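Long-range contacts in fasciclin-1 (Drosophila melanogaster, PDB 1O70), which serves as a neural cell adhesion molecule of the insect nervous system, represented here by its third and fourth FAS1 domains: residues P157-V161 with E294-I300; P53-W58 with I150-L154; I280-K284 with P306-E310. All blocks are in the same frame, centred on the assembly; numbering follows the deposited sequence.

In the fold
Two FAS1 domains follow one another, each with a mixed sheet whose last strand runs parallel to the first. Contact 2, in the third domain, closes along the chain before contact 1 opens. Contact 1 lies about 18 Å away between centres and touches it through Y158 and H152. Contact 3 lies about 25 Å from contact 1 and about 40 Å from contact 2, centre to centre. The segments of contacts 1 and 3 alternate in sequence and reach the same sheet, through neighbouring strands 284-295 and 276-281. Contact 2 joins a strand end to the segment leaving the third domain, contact 1 places the entry to the fourth, and contact 3 holds the last segment against a hairpin.

Contact 1. Residues P157-V161 with E294-I300; sequences PYTTV and ECTNGII
N297 brings its side-chain amide to the first turn of helix 161-167, where OD1 accepts the backbone N-H of V161. The bond is 2.9 Å from V161 N to N297 OD1, lies in the carbonyl plane on a lone pair, and is fairly straight, at 160° about the hydrogen. A chi1 of 60° wedges the N297 amide between its own backbone N and carbonyl carbon, and from there it meets V161 at about a right angle. ND2 of the same amide donates to the backbone oxygens of L187 and N189, which fixes its flip. T160, the N-cap residue, sends OG1 to the backbone N of G163, while its CB packs against N297 OD1.

Apolar contact spreads from V161 in two directions. CG1 meets I300 CD1 at 3.8 Å, the two side chains lying oblique to each other, and CG2 faces C295 CB at 4.1 Å. At the far end the ring of P157 lies along the backbone of E294 and C295, with CB 3.7 Å from C295 CA. Between these ends, T159 O takes the backbone N-H of T296 at 3.0 Å from T296 N. A water links T159 OG1 to E294 O, 2.6 Å from that carbonyl oxygen.

The hairpin turn joining strands 284-295 and 298-303 therefore receives the incoming chain by combining apolar packing of P157 and V161 with two directional bonds, V161 N to N297 OD1 and T296 N to T159 O. Both an N-terminal helix N-H and a loop carbonyl find partners on it, which implies a defined path into the fourth FAS1 domain.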
loop_
_atom_site.group_PDB
_atom_site.type_symbol
_atom_site.label_atom_id
_atom_site.label_comp_id
_atom_site.label_asym_id
_atom_site.label_seq_id
_atom_site.Cartn_x
_atom_site.Cartn_y
_atom_site.Cartn_z
ATOM N N PRO A 157 4.409 -5.810 6.934
ATOM C CA PRO A 157 3.044 -5.606 7.424
ATOM C C PRO A 157 2.808 -6.064 8.848
ATOM O O PRO A 157 3.285 -7.118 9.263
ATOM C CB PRO A 157 2.197 -6.399 6.433
ATOM C CG PRO A 157 3.028 -6.401 5.183
ATOM C CD PRO A 157 4.407 -6.656 5.727
ATOM N N TYR A 158 2.067 -5.259 9.599
ATOM C CA TYR A 158 1.733 -5.616 10.966
ATOM C C TYR A 158 0.214 -5.577 11.101
ATOM O O TYR A 158 -0.327 -5.435 12.197
ATOM C CB TYR A 158 2.402 -4.662 11.971
ATOM C CG TYR A 158 2.012 -3.201 11.864
ATOM C CD1 TYR A 158 0.899 -2.699 12.549
ATOM C CD2 TYR A 158 2.761 -2.316 11.077
ATOM C CE1 TYR A 158 0.546 -1.352 12.456
ATOM C CE2 TYR A 158 2.413 -0.968 10.972
ATOM C CZ TYR A 158 1.306 -0.494 11.666
ATOM O OH TYR A 158 0.946 0.834 11.568
ATOM N N THR A 159 -0.469 -5.688 9.966
ATOM C CA THR A 159 -1.923 -5.683 9.945
ATOM C C THR A 159 -2.466 -6.614 8.872
ATOM O O THR A 159 -1.823 -6.843 7.845
ATOM C CB THR A 159 -2.496 -4.282 9.670
ATOM O OG1 THR A 159 -2.052 -3.820 8.387
ATOM C CG2 THR A 159 -2.066 -3.319 10.754
ATOM N N THR A 160 -3.648 -7.162 9.133
ATOM C CA THR A 160 -4.313 -8.041 8.185
ATOM C C THR A 160 -5.011 -7.110 7.195
ATOM O O THR A 160 -5.056 -5.890 7.399
ATOM C CB THR A 160 -5.406 -8.885 8.862
ATOM O OG1 THR A 160 -6.421 -8.013 9.380
ATOM C CG2 THR A 160 -4.833 -9.700 9.998
ATOM N N VAL A 161 -5.553 -7.683 6.130
ATOM C CA VAL A 161 -6.288 -6.905 5.147
ATOM C C VAL A 161 -7.303 -6.023 5.886
ATOM O O VAL A 161 -7.377 -4.814 5.659
ATOM C CB VAL A 161 -7.027 -7.848 4.175
ATOM C CG1 VAL A 161 -7.983 -7.060 3.299
ATOM C CG2 VAL A 161 -6.025 -8.604 3.331
ATOM N N GLU A 294 0.942 -4.893 0.778
ATOM C CA GLU A 294 1.015 -6.148 1.515
ATOM C C GLU A 294 0.406 -6.170 2.899
ATOM O O GLU A 294 0.444 -5.181 3.625
ATOM C CB GLU A 294 2.459 -6.607 1.625
ATOM C CG GLU A 294 2.962 -7.347 0.420
ATOM C CD GLU A 294 4.442 -7.611 0.536
ATOM O OE1 GLU A 294 4.891 -8.005 1.645
ATOM O OE2 GLU A 294 5.145 -7.438 -0.484
ATOM N N CYS A 295 -0.143 -7.327 3.258
ATOM C CA CYS A 295 -0.749 -7.533 4.569
ATOM C C CYS A 295 -0.276 -8.863 5.140
ATOM O O CYS A 295 0.459 -9.596 4.481
ATOM C CB CYS A 295 -2.267 -7.531 4.464
ATOM S SG CYS A 295 -2.961 -5.949 3.932
ATOM N N THR A 296 -0.706 -9.182 6.354
ATOM C CA THR A 296 -0.278 -10.417 6.993
ATOM C C THR A 296 -1.004 -11.645 6.452
ATOM O O THR A 296 -0.460 -12.751 6.467
ATOM C CB THR A 296 -0.469 -10.338 8.521
ATOM O OG1 THR A 296 -1.840 -10.041 8.823
ATOM C CG2 THR A 296 0.418 -9.234 9.106
ATOM N N ASN A 297 -2.222 -11.446 5.953
ATOM C CA ASN A 297 -3.011 -12.540 5.405
ATOM C C ASN A 297 -3.403 -12.242 3.969
ATOM O O ASN A 297 -4.483 -12.633 3.529
ATOM C CB ASN A 297 -4.272 -12.733 6.236
ATOM C CG ASN A 297 -5.132 -11.506 6.257
ATOM O OD1 ASN A 297 -4.666 -10.409 5.956
ATOM N ND2 ASN A 297 -6.397 -11.670 6.628
ATOM N N GLY A 298 -2.540 -11.550 3.232
ATOM C CA GLY A 298 -2.881 -11.247 1.858
ATOM C C GLY A 298 -2.274 -9.964 1.336
ATOM O O GLY A 298 -1.309 -9.446 1.889
ATOM N N ILE A 299 -2.848 -9.447 0.259
ATOM C CA ILE A 299 -2.351 -8.233 -0.355
ATOM C C ILE A 299 -3.527 -7.405 -0.845
ATOM O O ILE A 299 -4.550 -7.950 -1.257
ATOM C CB ILE A 299 -1.431 -8.572 -1.556
ATOM C CG1 ILE A 299 -0.700 -7.319 -2.045
ATOM C CG2 ILE A 299 -2.264 -9.130 -2.695
ATOM C CD1 ILE A 299 0.327 -7.618 -3.107
ATOM N N ILE A 300 -3.374 -6.088 -0.802
ATOM C CA ILE A 300 -4.411 -5.177 -1.261
ATOM C C ILE A 300 -3.901 -4.331 -2.424
ATOM O O ILE A 300 -2.771 -3.855 -2.392
ATOM C CB ILE A 300 -4.818 -4.214 -0.147
ATOM C CG1 ILE A 300 -5.717 -4.933 0.863
ATOM C CG2 ILE A 300 -5.491 -2.973 -0.745
ATOM C CD1 ILE A 300 -6.142 -4.033 2.022
HETATM O O HOH W 1 -0.869 -4.232 5.647
#

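Contact 2. Residues P53-W58 with I150-L154; sequences PSNEAW and IDHVL. With SO4 (sulfate ion), chain D.
P53 and I150 form the last parallel bridge between strands 48-53 and 145-150, the first and last strands along the chain and neighbours within the mixed sheet of this FAS1 domain. S54 N donates to I150 O at 2.8 Å. The same oxygen also receives a C-H contact from P53 CA. Beyond the bridge the first segment turns into helix 55-60, for which S54 is the N-cap: a chi1 of 68° sets OG between backbone N and carbonyl carbon, and it accepts from A57 N.

The tightly packed part centres on V153. Its CG2 fits among P53 CB, at 3.8 Å, the methyl of A57 and the backbone of A57. Its CG1 stands over one face of the W58 ring in a CH-pi contact, 4.3 Å from the centroid of the six-membered ring and 18° off its normal. Helix 70-79 contributes I76 to the surroundings of V153, while W58 also meets K26 and V30 of helix 21-33.

Toward the outside the contact thins. N55 leaves the backbone away from the other segment, and its ND2 makes a weak hydrogen bond to a sulfate ion, probably from the crystallisation liquor, which R25 and K26 also bind. D151 and H152 also leave the backbone away from the first segment; D151 OD1 is held by the backbone N of T134, and the H152 ring stacks with Y158. H152 ND1 donates to D151 OD1 at 3.0 Å, approaching from above the carboxylate plane, 74° out of it.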
loop_
_atom_site.group_PDB
_atom_site.type_symbol
_atom_site.label_atom_id
_atom_site.label_comp_id
_atom_site.label_asym_id
_atom_site.label_seq_id
_atom_site.Cartn_x
_atom_site.Cartn_y
_atom_site.Cartn_z
ATOM N N PRO A 53 14.030 3.242 10.858
ATOM C CA PRO A 53 13.115 2.732 11.882
ATOM C C PRO A 53 13.788 2.846 13.244
ATOM O O PRO A 53 15.001 2.646 13.352
ATOM C CB PRO A 53 12.928 1.265 11.495
ATOM C CG PRO A 53 13.171 1.257 10.022
ATOM C CD PRO A 53 14.321 2.212 9.847
ATOM N N SER A 54 13.012 3.167 14.277
ATOM C CA SER A 54 13.556 3.270 15.628
ATOM C C SER A 54 14.029 1.882 16.033
ATOM O O SER A 54 13.630 0.892 15.424
ATOM C CB SER A 54 12.477 3.717 16.605
ATOM O OG SER A 54 11.510 2.692 16.736
ATOM N N ASN A 55 14.871 1.803 17.060
ATOM C CA ASN A 55 15.368 0.511 17.520
ATOM C C ASN A 55 14.218 -0.338 18.027
ATOM O O ASN A 55 14.236 -1.565 17.912
ATOM C CB ASN A 55 16.387 0.706 18.637
ATOM C CG ASN A 55 17.407 1.760 18.301
ATOM O OD1 ASN A 55 17.111 2.959 18.309
ATOM N ND2 ASN A 55 18.616 1.323 17.981
ATOM N N GLU A 56 13.219 0.329 18.594
ATOM C CA GLU A 56 12.048 -0.348 19.120
ATOM C C GLU A 56 11.253 -0.918 17.950
ATOM O O GLU A 56 10.563 -1.930 18.084
ATOM C CB GLU A 56 11.190 0.639 19.906
ATOM C CG GLU A 56 10.034 0.004 20.658
ATOM C CD GLU A 56 9.217 1.026 21.434
ATOM O OE1 GLU A 56 9.814 1.796 22.232
ATOM O OE2 GLU A 56 7.973 1.047 21.253
ATOM N N ALA A 57 11.365 -0.263 16.797
ATOM C CA ALA A 57 10.675 -0.698 15.595
ATOM C C ALA A 57 11.367 -1.914 14.990
ATOM O O ALA A 57 10.723 -2.774 14.396
ATOM C CB ALA A 57 10.639 0.437 14.580
ATOM N N TRP A 58 12.682 -1.987 15.131
ATOM C CA TRP A 58 13.409 -3.113 14.580
ATOM C C TRP A 58 13.274 -4.364 15.436
ATOM O O TRP A 58 13.628 -5.453 15.003
ATOM C CB TRP A 58 14.882 -2.771 14.439
ATOM C CG TRP A 58 15.213 -2.045 13.192
ATOM C CD1 TRP A 58 15.617 -0.749 13.081
ATOM C CD2 TRP A 58 15.256 -2.594 11.873
ATOM N NE1 TRP A 58 15.918 -0.458 11.773
ATOM C CE2 TRP A 58 15.704 -1.575 11.008
ATOM C CE3 TRP A 58 14.947 -3.851 11.333
ATOM C CZ2 TRP A 58 15.879 -1.776 9.635
ATOM C CZ3 TRP A 58 15.116 -4.052 9.963
ATOM C CH2 TRP A 58 15.576 -3.016 9.132
ATOM N N ILE A 150 11.144 6.550 12.071
ATOM C CA ILE A 150 9.763 6.083 12.065
ATOM C C ILE A 150 9.591 4.950 13.064
ATOM O O ILE A 150 10.553 4.256 13.397
ATOM C CB ILE A 150 9.317 5.624 10.657
ATOM C CG1 ILE A 150 10.201 4.474 10.156
ATOM C CG2 ILE A 150 9.365 6.802 9.695
ATOM C CD1 ILE A 150 9.838 4.005 8.745
ATOM N N ASP A 151 8.362 4.771 13.538
ATOM C CA ASP A 151 8.079 3.761 14.544
ATOM C C ASP A 151 7.745 2.369 14.046
ATOM O O ASP A 151 7.413 1.494 14.843
ATOM C CB ASP A 151 6.965 4.249 15.469
ATOM C CG ASP A 151 5.690 4.580 14.725
ATOM O OD1 ASP A 151 5.602 4.324 13.498
ATOM O OD2 ASP A 151 4.770 5.099 15.388
ATOM N N HIS A 152 7.810 2.158 12.738
ATOM C CA HIS A 152 7.554 0.835 12.183
ATOM C C HIS A 152 8.494 0.648 11.037
ATOM O O HIS A 152 8.939 1.622 10.436
ATOM C CB HIS A 152 6.126 0.676 11.664
ATOM C CG HIS A 152 5.113 0.486 12.744
ATOM N ND1 HIS A 152 4.413 1.534 13.300
ATOM C CD2 HIS A 152 4.699 -0.630 13.391
ATOM C CE1 HIS A 152 3.607 1.074 14.241
ATOM N NE2 HIS A 152 3.761 -0.236 14.317
ATOM N N VAL A 153 8.799 -0.606 10.744
ATOM C CA VAL A 153 9.686 -0.928 9.649
ATOM C C VAL A 153 8.834 -1.125 8.402
ATOM O O VAL A 153 7.964 -2.000 8.358
ATOM C CB VAL A 153 10.469 -2.210 9.950
ATOM C CG1 VAL A 153 11.488 -2.454 8.864
ATOM C CG2 VAL A 153 11.144 -2.106 11.319
ATOM N N LEU A 154 9.074 -0.301 7.388
ATOM C CA LEU A 154 8.312 -0.407 6.153
ATOM C C LEU A 154 8.581 -1.766 5.506
ATOM O O LEU A 154 9.600 -2.407 5.785
ATOM C CB LEU A 154 8.691 0.726 5.191
ATOM C CG LEU A 154 8.488 2.158 5.697
ATOM C CD1 LEU A 154 8.924 3.154 4.629
ATOM C CD2 LEU A 154 7.034 2.376 6.070
HETATM S S SO4 D . 19.914 -3.176 19.120
HETATM O O1 SO4 D . 19.110 -2.014 18.684
HETATM O O2 SO4 D . 20.040 -3.177 20.588
HETATM O O3 SO4 D . 19.257 -4.417 18.670
HETATM O O4 SO4 D . 21.260 -3.100 18.513
#

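Contact 3. Residues I280-K284 with P306-E310; sequences IWNYK and PLLEE
With chi1 at 175°, W281 swings its indole away from its own backbone N and across the 306-310 segment, while L307, at chi1 -60°, turns its side chain back to meet it. L307 CB stands directly over the six-membered ring in a CH-pi contact, 3.8 Å from its centroid, and CD2 covers the neighbouring five-membered portion, 3.5 Å from W281 CG. The side chains run oblique to each other. At the far end of the indole, E309 CG comes within 3.5 Å of W281 CH2.

N282 ND2 lies over the face of W281 opposite L307. E309 OE2 has a long, weak ion pair with K311 NZ.

K284 reaches along its extended chain to the backbone instead: NZ donates to L308 O at 2.9 Å, in the carbonyl plane, and that oxygen lies at the edge of the W281 ring. The next carbonyl back along the chain, L307 O, is taken by R233, and H234 accepts from L307 N, so the inverse gamma turn centred on L307 is held from outside the segments as well.

W281 to K284 form a type II' turn, closed by paired backbone bonds between those two residues. The arrangement is a two-residue beta hairpin joining strands 276-281 and 284-295, whose tryptophan and lysine grip the segment leaving the last strand of the FAS1 sheet.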
loop_
_atom_site.group_PDB
_atom_site.type_symbol
_atom_site.label_atom_id
_atom_site.label_comp_id
_atom_site.label_asym_id
_atom_site.label_seq_id
_atom_site.Cartn_x
_atom_site.Cartn_y
_atom_site.Cartn_z
ATOM N N ILE A 280 -7.616 -4.396 -16.802
ATOM C CA ILE A 280 -8.604 -4.426 -17.856
ATOM C C ILE A 280 -9.640 -5.442 -17.422
ATOM O O ILE A 280 -9.370 -6.637 -17.356
ATOM C CB ILE A 280 -7.941 -4.825 -19.184
ATOM C CG1 ILE A 280 -6.920 -3.742 -19.570
ATOM C CG2 ILE A 280 -8.993 -4.998 -20.275
ATOM C CD1 ILE A 280 -5.995 -4.120 -20.699
ATOM N N TRP A 281 -10.813 -4.940 -17.077
ATOM C CA TRP A 281 -11.923 -5.764 -16.632
ATOM C C TRP A 281 -13.051 -5.468 -17.597
ATOM O O TRP A 281 -13.467 -4.316 -17.724
ATOM C CB TRP A 281 -12.340 -5.357 -15.224
ATOM C CG TRP A 281 -13.549 -6.061 -14.726
ATOM C CD1 TRP A 281 -13.652 -7.377 -14.381
ATOM C CD2 TRP A 281 -14.837 -5.476 -14.482
ATOM N NE1 TRP A 281 -14.927 -7.647 -13.927
ATOM C CE2 TRP A 281 -15.669 -6.500 -13.975
ATOM C CE3 TRP A 281 -15.360 -4.186 -14.633
ATOM C CZ2 TRP A 281 -16.999 -6.274 -13.631
ATOM C CZ3 TRP A 281 -16.692 -3.960 -14.286
ATOM C CH2 TRP A 281 -17.494 -5.003 -13.785
ATOM N N ASN A 282 -13.556 -6.498 -18.266
ATOM C CA ASN A 282 -14.614 -6.311 -19.247
ATOM C C ASN A 282 -14.178 -5.249 -20.263
ATOM O O ASN A 282 -13.161 -5.404 -20.939
ATOM C CB ASN A 282 -15.919 -5.885 -18.571
ATOM C CG ASN A 282 -16.547 -7.003 -17.757
ATOM O OD1 ASN A 282 -16.178 -8.171 -17.896
ATOM N ND2 ASN A 282 -17.512 -6.649 -16.910
ATOM N N TYR A 283 -14.939 -4.168 -20.367
ATOM C CA TYR A 283 -14.591 -3.115 -21.310
ATOM C C TYR A 283 -13.995 -1.893 -20.613
ATOM O O TYR A 283 -13.800 -0.836 -21.221
ATOM C CB TYR A 283 -15.830 -2.722 -22.128
ATOM C CG TYR A 283 -16.165 -3.698 -23.243
ATOM C CD1 TYR A 283 -17.453 -3.755 -23.789
ATOM C CD2 TYR A 283 -15.184 -4.545 -23.772
ATOM C CE1 TYR A 283 -17.758 -4.631 -24.836
ATOM C CE2 TYR A 283 -15.474 -5.422 -24.816
ATOM C CZ TYR A 283 -16.766 -5.461 -25.347
ATOM O OH TYR A 283 -17.062 -6.324 -26.386
ATOM N N LYS A 284 -13.681 -2.048 -19.334
ATOM C CA LYS A 284 -13.113 -0.948 -18.579
ATOM C C LYS A 284 -11.610 -1.083 -18.322
ATOM O O LYS A 284 -11.051 -2.181 -18.280
ATOM C CB LYS A 284 -13.902 -0.775 -17.277
ATOM C CG LYS A 284 -15.378 -0.501 -17.560
ATOM C CD LYS A 284 -16.069 0.342 -16.498
ATOM C CE LYS A 284 -17.503 0.691 -16.928
ATOM N NZ LYS A 284 -18.183 1.610 -15.950
ATOM N N PRO A 306 -14.049 1.365 -9.012
ATOM C CA PRO A 306 -14.556 0.030 -8.675
ATOM C C PRO A 306 -14.979 -0.788 -9.896
ATOM O O PRO A 306 -15.386 -0.226 -10.910
ATOM C CB PRO A 306 -15.728 0.342 -7.750
ATOM C CG PRO A 306 -16.233 1.645 -8.286
ATOM C CD PRO A 306 -14.976 2.414 -8.554
ATOM N N LEU A 307 -14.848 -2.107 -9.811
ATOM C CA LEU A 307 -15.256 -2.972 -10.912
ATOM C C LEU A 307 -16.781 -2.897 -10.987
ATOM O O LEU A 307 -17.474 -3.698 -10.363
ATOM C CB LEU A 307 -14.815 -4.409 -10.643
ATOM C CG LEU A 307 -13.304 -4.561 -10.499
ATOM C CD1 LEU A 307 -12.963 -5.956 -10.020
ATOM C CD2 LEU A 307 -12.632 -4.254 -11.833
ATOM N N LEU A 308 -17.298 -1.931 -11.743
ATOM C CA LEU A 308 -18.738 -1.748 -11.859
ATOM C C LEU A 308 -19.185 -1.320 -13.258
ATOM O O LEU A 308 -18.568 -0.456 -13.881
ATOM C CB LEU A 308 -19.200 -0.714 -10.826
ATOM C CG LEU A 308 -20.670 -0.703 -10.390
ATOM C CD1 LEU A 308 -21.021 -2.020 -9.724
ATOM C CD2 LEU A 308 -20.906 0.453 -9.434
ATOM N N GLU A 309 -20.253 -1.945 -13.749
ATOM C CA GLU A 309 -20.837 -1.635 -15.060
ATOM C C GLU A 309 -22.227 -1.088 -14.743
ATOM O O GLU A 309 -22.691 -1.232 -13.614
ATOM C CB GLU A 309 -20.965 -2.909 -15.900
ATOM C CG GLU A 309 -19.659 -3.640 -16.124
ATOM C CD GLU A 309 -19.836 -4.948 -16.871
ATOM O OE1 GLU A 309 -20.500 -5.858 -16.332
ATOM O OE2 GLU A 309 -19.308 -5.065 -17.997
ATOM N N GLU A 310 -22.904 -0.457 -15.698
ATOM C CA GLU A 310 -24.230 0.049 -15.366
ATOM C C GLU A 310 -25.288 -1.045 -15.425
ATOM O O GLU A 310 -26.482 -0.763 -15.429
ATOM C CB GLU A 310 -24.632 1.227 -16.260
ATOM C CG GLU A 310 -24.784 0.925 -17.726
ATOM C CD GLU A 310 -25.363 2.107 -18.488
ATOM O OE1 GLU A 310 -24.790 3.218 -18.401
ATOM O OE2 GLU A 310 -26.397 1.923 -19.168
#